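Local coordinates for periplasmic binding protein (PDB 4RY8), which binds 5-methylthioribose between its two lobes and probably serves as the solute-binding component of a sugar transporter, at residues 14-19 and 44-49; 75-80 and 97-102; 115-120 and 278-283; 183-188 and 212-217. All blocks are in the same frame, centred on the assembly; numbering follows the deposited sequence.

Interaction 1. Residues 14-19 and 44-49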
loop_
_atom_site.group_PDB
_atom_site.type_symbol
_atom_site.label_atom_id
_atom_site.label_comp_id
_atom_site.label_asym_id
_atom_site.label_seq_id
_atom_site.Cartn_x
_atom_site.Cartn_y
_atom_site.Cartn_z
ATOM N N LYS C 14 -35.409 17.627 9.050
ATOM C CA LYS C 14 -34.932 17.903 10.418
ATOM C C LYS C 14 -35.305 16.743 11.357
ATOM O O LYS C 14 -34.561 16.434 12.296
ATOM C CB LYS C 14 -35.519 19.220 10.974
ATOM C CG LYS C 14 -35.235 20.476 10.157
ATOM C CD LYS C 14 -33.789 20.945 10.278
ATOM C CE LYS C 14 -33.443 21.983 9.215
ATOM N NZ LYS C 14 -33.681 21.518 7.814
ATOM N N ASN C 15 -36.448 16.096 11.096
ATOM C CA ASN C 15 -36.868 14.906 11.849
ATOM C C ASN C 15 -35.843 13.796 11.837
ATOM O O ASN C 15 -35.782 13.019 12.785
ATOM C CB ASN C 15 -38.181 14.329 11.314
ATOM C CG ASN C 15 -39.375 15.211 11.599
ATOM O OD1 ASN C 15 -40.436 15.033 11.000
ATOM N ND2 ASN C 15 -39.213 16.173 12.503
ATOM N N VAL C 16 -35.052 13.702 10.766
ATOM C CA VAL C 16 -33.944 12.727 10.708
ATOM C C VAL C 16 -32.837 13.136 11.679
ATOM O O VAL C 16 -32.165 14.172 11.475
ATOM C CB VAL C 16 -33.328 12.608 9.292
ATOM C CG1 VAL C 16 -32.171 11.587 9.292
ATOM C CG2 VAL C 16 -34.401 12.233 8.282
ATOM N N ARG C 17 -32.645 12.327 12.726
ATOM C CA ARG C 17 -31.636 12.611 13.744
ATOM C C ARG C 17 -30.493 11.611 13.663
ATOM O O ARG C 17 -30.707 10.413 13.704
ATOM C CB ARG C 17 -32.268 12.611 15.141
ATOM C CG ARG C 17 -33.195 13.811 15.371
ATOM C CD ARG C 17 -33.863 13.801 16.732
ATOM N NE ARG C 17 -34.590 12.544 16.927
ATOM C CZ ARG C 17 -34.470 11.739 17.982
ATOM N NH1 ARG C 17 -33.683 12.054 19.011
ATOM N NH2 ARG C 17 -35.163 10.613 18.018
ATOM N N ILE C 18 -29.274 12.127 13.549
ATOM C CA ILE C 18 -28.066 11.314 13.435
ATOM C C ILE C 18 -27.115 11.704 14.570
ATOM O O ILE C 18 -26.748 12.877 14.705
ATOM C CB ILE C 18 -27.386 11.541 12.068
ATOM C CG1 ILE C 18 -28.291 11.037 10.934
ATOM C CG2 ILE C 18 -26.011 10.892 11.991
ATOM C CD1 ILE C 18 -27.941 11.661 9.605
ATOM N N ALA C 19 -26.719 10.715 15.371
ATOM C CA ALA C 19 -25.819 10.931 16.499
ATOM C C ALA C 19 -24.386 10.565 16.158
ATOM O O ALA C 19 -24.104 9.481 15.637
ATOM C CB ALA C 19 -26.279 10.120 17.710
ATOM N N LEU C 44 -27.960 18.500 4.118
ATOM C CA LEU C 44 -29.091 17.570 3.953
ATOM C C LEU C 44 -30.344 18.122 4.617
ATOM O O LEU C 44 -31.472 17.715 4.281
ATOM C CB LEU C 44 -28.766 16.199 4.538
ATOM C CG LEU C 44 -27.489 15.596 3.974
ATOM C CD1 LEU C 44 -27.076 14.404 4.824
ATOM C CD2 LEU C 44 -27.616 15.219 2.508
ATOM N N GLY C 45 -30.142 19.061 5.540
ATOM C CA GLY C 45 -31.225 19.610 6.334
ATOM C C GLY C 45 -31.536 18.711 7.513
ATOM O O GLY C 45 -32.571 18.869 8.149
ATOM N N VAL C 46 -30.660 17.754 7.798
ATOM C CA VAL C 46 -30.882 16.833 8.927
ATOM C C VAL C 46 -30.301 17.377 10.214
ATOM O O VAL C 46 -29.466 18.284 10.206
ATOM C CB VAL C 46 -30.275 15.399 8.712
ATOM C CG1 VAL C 46 -30.883 14.719 7.501
ATOM C CG2 VAL C 46 -28.748 15.429 8.654
ATOM N N THR C 47 -30.711 16.755 11.317
ATOM C CA THR C 47 -30.280 17.138 12.653
ATOM C C THR C 47 -29.142 16.234 13.104
ATOM O O THR C 47 -29.292 15.007 13.145
ATOM C CB THR C 47 -31.466 17.024 13.627
ATOM O OG1 THR C 47 -32.512 17.900 13.181
ATOM C CG2 THR C 47 -31.080 17.395 15.041
ATOM N N LEU C 48 -27.998 16.849 13.402
ATOM C CA LEU C 48 -26.825 16.143 13.871
ATOM C C LEU C 48 -26.646 16.401 15.351
ATOM O O LEU C 48 -26.555 17.546 15.777
ATOM C CB LEU C 48 -25.572 16.594 13.106
ATOM C CG LEU C 48 -24.199 16.044 13.516
ATOM C CD1 LEU C 48 -24.159 14.522 13.413
ATOM C CD2 LEU C 48 -23.108 16.685 12.664
ATOM N N LEU C 49 -26.601 15.321 16.126
ATOM C CA LEU C 49 -26.298 15.364 17.551
ATOM C C LEU C 49 -24.874 14.842 17.724
ATOM O O LEU C 49 -24.428 13.981 16.963
ATOM C CB LEU C 49 -27.282 14.474 18.346
ATOM C CG LEU C 49 -28.779 14.719 18.149
ATOM C CD1 LEU C 49 -29.613 13.672 18.867
ATOM C CD2 LEU C 49 -29.153 16.110 18.631
#

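Interaction 2. Residues 75-80 and 97-102. With SR1 (5-S-methyl-5-thio-alpha-D-ribofuranose), chain G.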
loop_
_atom_site.group_PDB
_atom_site.type_symbol
_atom_site.label_atom_id
_atom_site.label_comp_id
_atom_site.label_asym_id
_atom_site.label_seq_id
_atom_site.Cartn_x
_atom_site.Cartn_y
_atom_site.Cartn_z
ATOM N N ILE C 75 -26.612 6.066 14.362
ATOM C CA ILE C 75 -25.425 6.422 15.106
ATOM C C ILE C 75 -24.124 6.255 14.282
ATOM O O ILE C 75 -23.864 5.186 13.698
ATOM C CB ILE C 75 -25.362 5.579 16.401
ATOM C CG1 ILE C 75 -26.670 5.715 17.161
ATOM C CG2 ILE C 75 -24.222 6.045 17.285
ATOM C CD1 ILE C 75 -26.796 4.793 18.354
ATOM N N ILE C 76 -23.296 7.296 14.263
ATOM C CA ILE C 76 -21.926 7.163 13.840
ATOM C C ILE C 76 -21.049 6.905 15.079
ATOM O O ILE C 76 -21.007 7.705 16.024
ATOM C CB ILE C 76 -21.431 8.418 13.112
ATOM C CG1 ILE C 76 -22.412 8.755 11.986
ATOM C CG2 ILE C 76 -20.034 8.213 12.553
ATOM C CD1 ILE C 76 -22.390 10.208 11.592
ATOM N N ILE C 77 -20.374 5.776 15.079
ATOM C CA ILE C 77 -19.369 5.489 16.067
ATOM C C ILE C 77 -17.953 5.793 15.555
ATOM O O ILE C 77 -17.417 5.153 14.634
ATOM C CB ILE C 77 -19.503 4.084 16.594
ATOM C CG1 ILE C 77 -20.933 3.906 17.112
ATOM C CG2 ILE C 77 -18.496 3.878 17.714
ATOM C CD1 ILE C 77 -21.199 2.557 17.688
ATOM N N ASP C 78 -17.345 6.777 16.210
ATOM C CA ASP C 78 -16.063 7.302 15.860
ATOM C C ASP C 78 -14.990 6.874 16.863
ATOM O O ASP C 78 -14.999 7.346 17.987
ATOM C CB ASP C 78 -16.213 8.802 15.879
ATOM C CG ASP C 78 -15.150 9.482 15.141
ATOM O OD1 ASP C 78 -13.999 9.213 15.508
ATOM O OD2 ASP C 78 -15.476 10.252 14.198
ATOM N N HIS C 79 -14.049 6.055 16.408
ATOM C CA HIS C 79 -13.047 5.418 17.236
ATOM C C HIS C 79 -13.734 4.497 18.259
ATOM O O HIS C 79 -14.823 3.968 17.996
ATOM C CB HIS C 79 -12.094 6.427 17.855
ATOM C CG HIS C 79 -11.251 7.134 16.856
ATOM N ND1 HIS C 79 -11.797 7.843 15.818
ATOM C CD2 HIS C 79 -9.910 7.237 16.719
ATOM C CE1 HIS C 79 -10.836 8.356 15.082
ATOM N NE2 HIS C 79 -9.680 8.011 15.601
ATOM N N GLY C 80 -13.104 4.313 19.414
ATOM C CA GLY C 80 -13.612 3.429 20.445
ATOM C C GLY C 80 -12.950 2.088 20.258
ATOM O O GLY C 80 -12.172 1.919 19.367
ATOM N N ILE C 97 -31.939 1.072 14.537
ATOM C CA ILE C 97 -31.023 2.202 14.368
ATOM C C ILE C 97 -29.912 1.761 13.426
ATOM O O ILE C 97 -29.324 0.654 13.560
ATOM C CB ILE C 97 -30.468 2.702 15.721
ATOM C CG1 ILE C 97 -31.611 3.156 16.624
ATOM C CG2 ILE C 97 -29.464 3.849 15.538
ATOM C CD1 ILE C 97 -31.217 3.330 18.062
ATOM N N ARG C 98 -29.621 2.623 12.456
ATOM C CA ARG C 98 -28.568 2.342 11.499
ATOM C C ARG C 98 -27.244 2.803 12.125
ATOM O O ARG C 98 -27.204 3.790 12.883
ATOM C CB ARG C 98 -28.872 2.996 10.126
ATOM C CG ARG C 98 -30.246 2.590 9.526
ATOM C CD ARG C 98 -30.651 1.102 9.682
ATOM N NE ARG C 98 -31.959 0.817 9.064
ATOM C CZ ARG C 98 -32.777 -0.209 9.347
ATOM N NH1 ARG C 98 -32.476 -1.126 10.263
ATOM N NH2 ARG C 98 -33.931 -0.330 8.700
ATOM N N VAL C 99 -26.186 2.052 11.858
ATOM C CA VAL C 99 -24.857 2.338 12.417
ATOM C C VAL C 99 -23.803 2.342 11.352
ATOM O O VAL C 99 -23.773 1.460 10.508
ATOM C CB VAL C 99 -24.479 1.280 13.467
ATOM C CG1 VAL C 99 -23.119 1.601 14.059
ATOM C CG2 VAL C 99 -25.550 1.217 14.540
ATOM N N VAL C 100 -22.891 3.288 11.417
ATOM C CA VAL C 100 -21.735 3.285 10.558
ATOM C C VAL C 100 -20.603 3.655 11.446
ATOM O O VAL C 100 -20.822 4.375 12.411
ATOM C CB VAL C 100 -21.877 4.332 9.403
ATOM C CG1 VAL C 100 -22.331 5.679 9.928
ATOM C CG2 VAL C 100 -20.565 4.499 8.623
ATOM N N THR C 101 -19.394 3.188 11.164
ATOM C CA THR C 101 -18.262 3.581 11.957
ATOM C C THR C 101 -17.187 4.273 11.172
ATOM O O THR C 101 -17.078 4.143 9.929
ATOM C CB THR C 101 -17.614 2.406 12.713
ATOM O OG1 THR C 101 -16.918 1.590 11.784
ATOM C CG2 THR C 101 -18.653 1.578 13.408
ATOM N N PHE C 102 -16.421 5.061 11.909
ATOM C CA PHE C 102 -15.188 5.646 11.442
ATOM C C PHE C 102 -14.171 5.119 12.394
ATOM O O PHE C 102 -14.296 5.340 13.597
ATOM C CB PHE C 102 -15.204 7.175 11.480
ATOM C CG PHE C 102 -13.867 7.791 11.121
ATOM C CD1 PHE C 102 -13.207 7.417 9.955
ATOM C CD2 PHE C 102 -13.263 8.709 11.946
ATOM C CE1 PHE C 102 -11.974 7.940 9.643
ATOM C CE2 PHE C 102 -12.014 9.253 11.636
ATOM C CZ PHE C 102 -11.373 8.853 10.485
HETATM C CS SR1 G . -5.915 8.722 18.506
HETATM S S SR1 G . -6.272 7.976 16.932
HETATM C C5 SR1 G . -5.645 9.370 15.963
HETATM C C4 SR1 G . -5.786 9.112 14.465
HETATM O O4 SR1 G . -7.138 8.882 14.233
HETATM C C1 SR1 G . -7.588 9.541 13.033
HETATM O O1 SR1 G . -7.980 8.552 12.142
HETATM C C2 SR1 G . -6.449 10.361 12.447
HETATM O O2 SR1 G . -5.912 9.939 11.165
HETATM C C3 SR1 G . -5.411 10.270 13.548
HETATM O O3 SR1 G . -4.114 10.079 12.999
#

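Interaction 3. Residues 115-120 and 278-283. With SR1 (5-S-methyl-5-thio-alpha-D-ribofuranose), chain G.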
loop_
_atom_site.group_PDB
_atom_site.type_symbol
_atom_site.label_atom_id
_atom_site.label_comp_id
_atom_site.label_asym_id
_atom_site.label_seq_id
_atom_site.Cartn_x
_atom_site.Cartn_y
_atom_site.Cartn_z
ATOM N N GLU C 115 -12.717 4.226 6.749
ATOM C CA GLU C 115 -11.385 4.555 7.210
ATOM C C GLU C 115 -10.578 5.191 6.130
ATOM O O GLU C 115 -11.027 5.263 4.974
ATOM C CB GLU C 115 -10.655 3.296 7.679
ATOM C CG GLU C 115 -10.636 2.189 6.645
ATOM C CD GLU C 115 -9.514 1.214 6.915
ATOM O OE1 GLU C 115 -9.779 0.136 7.512
ATOM O OE2 GLU C 115 -8.375 1.553 6.555
ATOM N N GLN C 116 -9.379 5.632 6.504
ATOM C CA GLN C 116 -8.507 6.313 5.555
ATOM C C GLN C 116 -7.502 5.406 4.874
ATOM O O GLN C 116 -6.432 5.876 4.430
ATOM C CB GLN C 116 -7.774 7.398 6.271
ATOM C CG GLN C 116 -8.701 8.389 6.908
ATOM C CD GLN C 116 -7.989 9.319 7.830
ATOM O OE1 GLN C 116 -7.678 10.444 7.473
ATOM N NE2 GLN C 116 -7.722 8.863 9.020
ATOM N N ASP C 117 -7.879 4.128 4.745
ATOM C CA ASP C 117 -7.015 3.079 4.206
ATOM C C ASP C 117 -5.777 3.117 5.062
ATOM O O ASP C 117 -4.690 3.437 4.604
ATOM C CB ASP C 117 -6.708 3.217 2.704
ATOM C CG ASP C 117 -6.177 1.944 2.106
ATOM O OD1 ASP C 117 -5.712 1.044 2.858
ATOM O OD2 ASP C 117 -6.247 1.782 0.885
ATOM N N ASP C 118 -5.930 2.762 6.330
ATOM C CA ASP C 118 -4.782 2.885 7.261
ATOM C C ASP C 118 -3.571 1.954 7.029
ATOM O O ASP C 118 -2.419 2.292 7.401
ATOM C CB ASP C 118 -5.249 2.823 8.693
ATOM C CG ASP C 118 -6.027 4.047 9.080
ATOM O OD1 ASP C 118 -5.487 5.191 8.972
ATOM O OD2 ASP C 118 -7.206 3.862 9.396
ATOM N N LEU C 119 -3.843 0.797 6.444
ATOM C CA LEU C 119 -2.784 -0.089 6.028
ATOM C C LEU C 119 -1.972 0.598 4.920
ATOM O O LEU C 119 -0.762 0.626 4.950
ATOM C CB LEU C 119 -3.368 -1.396 5.569
ATOM C CG LEU C 119 -3.984 -2.241 6.684
ATOM C CD1 LEU C 119 -4.605 -3.506 6.150
ATOM C CD2 LEU C 119 -2.936 -2.533 7.738
ATOM N N LEU C 120 -2.615 1.192 3.935
ATOM C CA LEU C 120 -1.828 1.926 2.966
ATOM C C LEU C 120 -1.041 3.110 3.560
ATOM O O LEU C 120 0.121 3.305 3.204
ATOM C CB LEU C 120 -2.711 2.422 1.805
ATOM C CG LEU C 120 -1.965 3.123 0.672
ATOM C CD1 LEU C 120 -0.954 2.268 -0.055
ATOM C CD2 LEU C 120 -2.979 3.620 -0.355
ATOM N N TYR C 278 -16.888 -1.537 3.179
ATOM C CA TYR C 278 -15.678 -0.749 3.427
ATOM C C TYR C 278 -15.692 0.516 2.574
ATOM O O TYR C 278 -15.865 0.431 1.385
ATOM C CB TYR C 278 -14.424 -1.574 3.193
ATOM C CG TYR C 278 -14.387 -2.788 4.142
ATOM C CD1 TYR C 278 -14.127 -2.639 5.490
ATOM C CD2 TYR C 278 -14.633 -4.043 3.676
ATOM C CE1 TYR C 278 -14.145 -3.750 6.363
ATOM C CE2 TYR C 278 -14.629 -5.147 4.513
ATOM C CZ TYR C 278 -14.402 -4.984 5.857
ATOM O OH TYR C 278 -14.409 -6.106 6.678
ATOM N N LEU C 279 -15.583 1.674 3.220
ATOM C CA LEU C 279 -15.522 2.970 2.559
ATOM C C LEU C 279 -14.146 3.514 2.892
ATOM O O LEU C 279 -13.900 4.033 3.985
ATOM C CB LEU C 279 -16.668 3.879 3.032
ATOM C CG LEU C 279 -18.108 3.493 2.618
ATOM C CD1 LEU C 279 -19.162 4.344 3.282
ATOM C CD2 LEU C 279 -18.337 3.529 1.114
ATOM N N LEU C 280 -13.211 3.274 1.980
ATOM C CA LEU C 280 -11.835 3.700 2.168
ATOM C C LEU C 280 -11.624 5.071 1.486
ATOM O O LEU C 280 -11.847 5.221 0.281
ATOM C CB LEU C 280 -10.868 2.688 1.555
ATOM C CG LEU C 280 -10.925 1.230 1.992
ATOM C CD1 LEU C 280 -9.734 0.501 1.411
ATOM C CD2 LEU C 280 -10.936 1.088 3.483
ATOM N N VAL C 281 -11.246 6.063 2.280
ATOM C CA VAL C 281 -10.819 7.353 1.774
ATOM C C VAL C 281 -9.331 7.303 1.398
ATOM O O VAL C 281 -8.496 7.018 2.243
ATOM C CB VAL C 281 -11.090 8.503 2.781
ATOM C CG1 VAL C 281 -10.763 9.861 2.132
ATOM C CG2 VAL C 281 -12.565 8.499 3.200
ATOM N N GLU C 282 -9.011 7.669 0.155
ATOM C CA GLU C 282 -7.686 7.454 -0.429
ATOM C C GLU C 282 -6.658 8.467 0.135
ATOM O O GLU C 282 -6.756 9.667 -0.056
ATOM C CB GLU C 282 -7.776 7.534 -1.968
ATOM C CG GLU C 282 -6.619 6.937 -2.755
ATOM C CD GLU C 282 -6.631 7.385 -4.223
ATOM O OE1 GLU C 282 -7.698 7.328 -4.883
ATOM O OE2 GLU C 282 -5.568 7.819 -4.714
ATOM N N PRO C 283 -5.628 7.994 0.798
ATOM C CA PRO C 283 -4.675 8.916 1.407
ATOM C C PRO C 283 -3.565 9.280 0.495
ATOM O O PRO C 283 -3.251 8.512 -0.411
ATOM C CB PRO C 283 -4.035 8.072 2.516
ATOM C CG PRO C 283 -4.021 6.718 1.885
ATOM C CD PRO C 283 -5.295 6.582 1.110
HETATM C CS SR1 G . -5.915 8.722 18.506
HETATM S S SR1 G . -6.272 7.976 16.932
HETATM C C5 SR1 G . -5.645 9.370 15.963
HETATM C C4 SR1 G . -5.786 9.112 14.465
HETATM O O4 SR1 G . -7.138 8.882 14.233
HETATM C C1 SR1 G . -7.588 9.541 13.033
HETATM O O1 SR1 G . -7.980 8.552 12.142
HETATM C C2 SR1 G . -6.449 10.361 12.447
HETATM O O2 SR1 G . -5.912 9.939 11.165
HETATM C C3 SR1 G . -5.411 10.270 13.548
HETATM O O3 SR1 G . -4.114 10.079 12.999
#

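Interaction 4. Residues 183-188 and 212-217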
loop_
_atom_site.group_PDB
_atom_site.type_symbol
_atom_site.label_atom_id
_atom_site.label_comp_id
_atom_site.label_asym_id
_atom_site.label_seq_id
_atom_site.Cartn_x
_atom_site.Cartn_y
_atom_site.Cartn_z
ATOM N N ASP C 183 2.367 16.749 25.657
ATOM C CA ASP C 183 2.970 15.610 26.368
ATOM C C ASP C 183 4.020 14.882 25.512
ATOM O O ASP C 183 5.047 14.431 26.025
ATOM C CB ASP C 183 1.885 14.663 26.907
ATOM C CG ASP C 183 0.965 15.351 27.947
ATOM O OD1 ASP C 183 1.429 16.272 28.691
ATOM O OD2 ASP C 183 -0.229 14.960 28.005
ATOM N N THR C 184 3.802 14.820 24.207
ATOM C CA THR C 184 4.778 14.206 23.283
ATOM C C THR C 184 6.049 15.070 23.160
ATOM O O THR C 184 7.126 14.565 22.937
ATOM C CB THR C 184 4.194 14.012 21.876
ATOM O OG1 THR C 184 2.899 13.392 21.947
ATOM C CG2 THR C 184 5.108 13.150 21.030
ATOM N N GLN C 185 5.926 16.379 23.318
ATOM C CA GLN C 185 7.119 17.205 23.305
ATOM C C GLN C 185 8.031 16.807 24.478
ATOM O O GLN C 185 9.238 16.657 24.339
ATOM C CB GLN C 185 6.759 18.671 23.407
ATOM C CG GLN C 185 7.990 19.542 23.232
ATOM C CD GLN C 185 7.673 20.990 23.057
ATOM O OE1 GLN C 185 6.560 21.356 22.713
ATOM N NE2 GLN C 185 8.647 21.818 23.315
ATOM N N THR C 186 7.422 16.663 25.637
ATOM C CA THR C 186 8.169 16.363 26.851
ATOM C C THR C 186 8.888 15.032 26.665
ATOM O O THR C 186 10.072 14.919 26.939
ATOM C CB THR C 186 7.237 16.307 28.054
ATOM O OG1 THR C 186 6.685 17.604 28.247
ATOM C CG2 THR C 186 8.007 15.916 29.334
ATOM N N ARG C 187 8.149 14.029 26.218
ATOM C CA ARG C 187 8.704 12.699 25.970
ATOM C C ARG C 187 9.837 12.741 24.964
ATOM O O ARG C 187 10.823 12.057 25.124
ATOM C CB ARG C 187 7.615 11.748 25.449
ATOM C CG ARG C 187 6.527 11.372 26.435
ATOM C CD ARG C 187 5.226 11.015 25.688
ATOM N NE ARG C 187 4.468 10.033 26.465
ATOM C CZ ARG C 187 3.811 10.293 27.598
ATOM N NH1 ARG C 187 3.750 11.526 28.095
ATOM N NH2 ARG C 187 3.182 9.301 28.232
ATOM N N MET C 188 9.669 13.519 23.896
ATOM C CA MET C 188 10.663 13.577 22.859
ATOM C C MET C 188 11.978 14.171 23.389
ATOM O O MET C 188 13.048 13.656 23.019
ATOM C CB MET C 188 10.125 14.302 21.621
ATOM C CG MET C 188 11.086 14.337 20.451
ATOM S SD MET C 188 11.345 12.794 19.553
ATOM C CE MET C 188 12.763 13.222 18.561
ATOM N N ALA C 212 6.780 16.271 18.648
ATOM C CA ALA C 212 8.129 15.817 18.310
ATOM C C ALA C 212 8.942 16.900 17.612
ATOM O O ALA C 212 10.099 17.148 17.968
ATOM C CB ALA C 212 8.072 14.574 17.445
ATOM N N VAL C 213 8.305 17.578 16.661
ATOM C CA VAL C 213 8.963 18.651 15.910
ATOM C C VAL C 213 9.310 19.827 16.778
ATOM O O VAL C 213 10.392 20.399 16.637
ATOM C CB VAL C 213 8.060 19.112 14.735
ATOM C CG1 VAL C 213 8.636 20.333 14.017
ATOM C CG2 VAL C 213 7.879 17.968 13.745
ATOM N N ARG C 214 8.399 20.230 17.673
ATOM C CA ARG C 214 8.677 21.330 18.555
ATOM C C ARG C 214 9.825 20.980 19.513
ATOM O O ARG C 214 10.652 21.801 19.787
ATOM C CB ARG C 214 7.438 21.726 19.334
ATOM C CG ARG C 214 6.299 22.206 18.497
ATOM C CD ARG C 214 5.096 22.477 19.353
ATOM N NE ARG C 214 3.993 22.853 18.483
ATOM C CZ ARG C 214 2.734 22.454 18.617
ATOM N NH1 ARG C 214 2.359 21.625 19.601
ATOM N NH2 ARG C 214 1.841 22.879 17.728
ATOM N N ALA C 215 9.865 19.743 20.005
ATOM C CA ALA C 215 10.976 19.302 20.838
ATOM C C ALA C 215 12.315 19.442 20.100
ATOM O O ALA C 215 13.286 19.974 20.641
ATOM C CB ALA C 215 10.760 17.860 21.271
ATOM N N ILE C 216 12.328 18.980 18.854
ATOM C CA ILE C 216 13.500 19.059 17.966
ATOM C C ILE C 216 13.948 20.517 17.730
ATOM O O ILE C 216 15.142 20.852 17.812
ATOM C CB ILE C 216 13.230 18.353 16.611
ATOM C CG1 ILE C 216 13.198 16.846 16.838
ATOM C CG2 ILE C 216 14.318 18.695 15.589
ATOM C CD1 ILE C 216 12.457 16.089 15.780
ATOM N N MET C 217 12.995 21.391 17.460
ATOM C CA MET C 217 13.364 22.750 17.131
ATOM C C MET C 217 13.853 23.467 18.391
ATOM O O MET C 217 14.830 24.212 18.341
ATOM C CB MET C 217 12.206 23.462 16.458
ATOM C CG MET C 217 11.877 22.836 15.102
ATOM S SD MET C 217 10.580 23.712 14.207
ATOM C CE MET C 217 9.282 23.852 15.414
HETATM O O HOH W 1 3.902 20.400 21.990
#

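Interaction 1. Residues 14-19 and 44-49
Two kinds of hydrogen bond join 14-19 to 44-49. The backbone bonds are those of parallel strands: T47 N reaches V16 O, I18 N reaches T47 O, and L49 N closes on I18 O at 2.8 Å, so the backbone of I18 uses both its N-H and its carbonyl on the same neighbour. Side-chain bonds take over where the strands begin. T47 OG1, anti to its own carbonyl carbon (chi1 -60°), donates to a lone pair of K14 O at 2.7 Å; K14, bent at chi2 and chi4, curls its NZ back to G45 O at 2.9 Å, in the carbonyl plane. A valine at T47 would probably leave K14 O without this donor and loosen the turn into the strand. Apolar contacts line the other flank, where V46 sends CG1 against V16 CB (3.7 Å) and CG2 to I18 CD1. Strands 17-22 and 47-52 with helix 28-44 form a beta-alpha-beta crossover, its strand entries tied by side chains bonding to main-chain carbonyls.

Interaction 2. Residues 75-80 and 97-102
Strands 75-78 and 98-102 run parallel, their axes 4.7 Å apart, and side chains crowd at the end that meets the sugar. Four backbone bonds alternate from I75 N to R98 O up to F102 N on I77 O, and a fifth, H79 N to F102 O at 2.9 Å and 170°, carries the pairing one residue past the strand. There D78, with CG anti to its backbone N, lies alongside F102 and sets OD2 3.5 Å from CD2 at the ring edge. Its OD1 accepts from H79 ND1 at 2.6 Å, the carboxylate oxygen lying somewhat out of the imidazole plane. This bond fixes the rotation of the imidazole, whose NE2 donates in the ring plane to O4 of the bound 5-methylthioribose at 3.0 Å; the carboxylate would probably polarise the ring and strengthen that donor. H79 CE1 also meets F102 CE2, with the ring planes at 70°.

At the other end I75 CG1 still packs on I97 CG2, and only the R98 side chain, which leads away, is exposed. On one face I76 CG1 lies beside V100 CG1 at 3.7 Å, where I76 also meets A266 of helix 255-270 and F102 meets V258. On the other, I77 and V99 pack on helix 82-94, the connection of this beta-alpha-beta unit, while strand 17-22 flanks 74-78.

Interaction 3. Residues 115-120 and 278-283
A short parallel strand pairing at the edge of the first lobe's sheet joins 115-120 to 278-283 through one bridge, E115 with L280, bringing together chain parts far apart in sequence where a lobe-connecting segment begins. E115 N donates to L279 O at 3.0 Å and V281 N returns to E115 O at 2.8 Å, both in the carbonyl plane. Beside this pair the aliphatic part of E115 lies along L280, CG to CD2 at 3.4 Å, its first torsion in the crowded position between N and carbonyl carbon (chi1 53°). That course carries OE2 to D118 N, which it meets at 2.7 Å nearly along the C-O axis, while OE1 bridges to K152.

D117 stands at the N-cap of helix 118-132: OD1 accepts from L120 N at 3.3 Å, from above the carboxylate plane, and also bonds Y123 of the second subunit, while OD2 forms a salt bridge with that subunit's K127. The side chains of L120 and P283 cross obliquely, with L120 CD2 4.0 Å from P283 CG. Q116 turns the other way, extended beyond CG; NE2 donates to O2 of the sugar at 3.0 Å, and T253 holds OE1, orienting the amide. Backbone pairing, helix cap and sugar ligand thus share one short turn, an arrangement consistent with the hinge of a two-lobed periplasmic binding protein, whose ligand lies in the interlobe cleft.

Interaction 4. Residues 183-188 and 212-217
At the centre is a small methyl group, A215 CB, with side chains of the opposing helix gathered about it. M188 brings CB to 3.6 Å from A215 CB, and Q185 lays its CG nearby while its own carbonyl O also meets that methyl. No hydrogen bond passes directly between 183-188 and 212-217. M188 leaves the backbone with CG anti to N and bends at chi2 (73°), so that its chain passes A212 and CE ends 4.0 Å from I216 CD1, crossing that side chain obliquely. Q185, also anti to N (chi1 -173°) and then extended, reaches across to the neighbouring helix instead, where OE1 comes to 3.5 Å from R214 CB.

One water completes this polar margin. It donates to Q185 OE1 at 2.9 Å and accepts from R214 NH1 at 3.1 Å, in the guanidinium plane, linking two side chains that cross at about a right angle. An alanine at Q185 would probably lose this water link and uncover the flank of R214 and A215.

The alanines allow a close approach, 7.8 Å between the segment axes at a crossing angle of -47°. Helices 180-194 and 206-219 pack side by side against strand 200-203, which lies between them in the chain: V201 touches both M188 and A212. Farther along, M192 extends the first helix's contact to A215 and I216.

In the fold
Three of the four contacts belong to one sheet. Interactions 1 and 2 are neighbours in it, their centres 15 Å apart: A19 O lies 2.7 Å from I76 N, a probable hydrogen bond, and I18 CG2 packs on I76 CD1. Interaction 3 adds the far edge of that sheet and meets interaction 2 beside the sugar, F102 CZ standing 3.9 Å from Q116 NE2. H79 and Q116 therefore grip one ligand from two contacts, with D103, R153 and D231 supplying further hydrogen bonds. Interaction 4 belongs to the other lobe: its centre is about 41 Å from that of interaction 1, and the T184 side chain remains about 11 Å from the sugar.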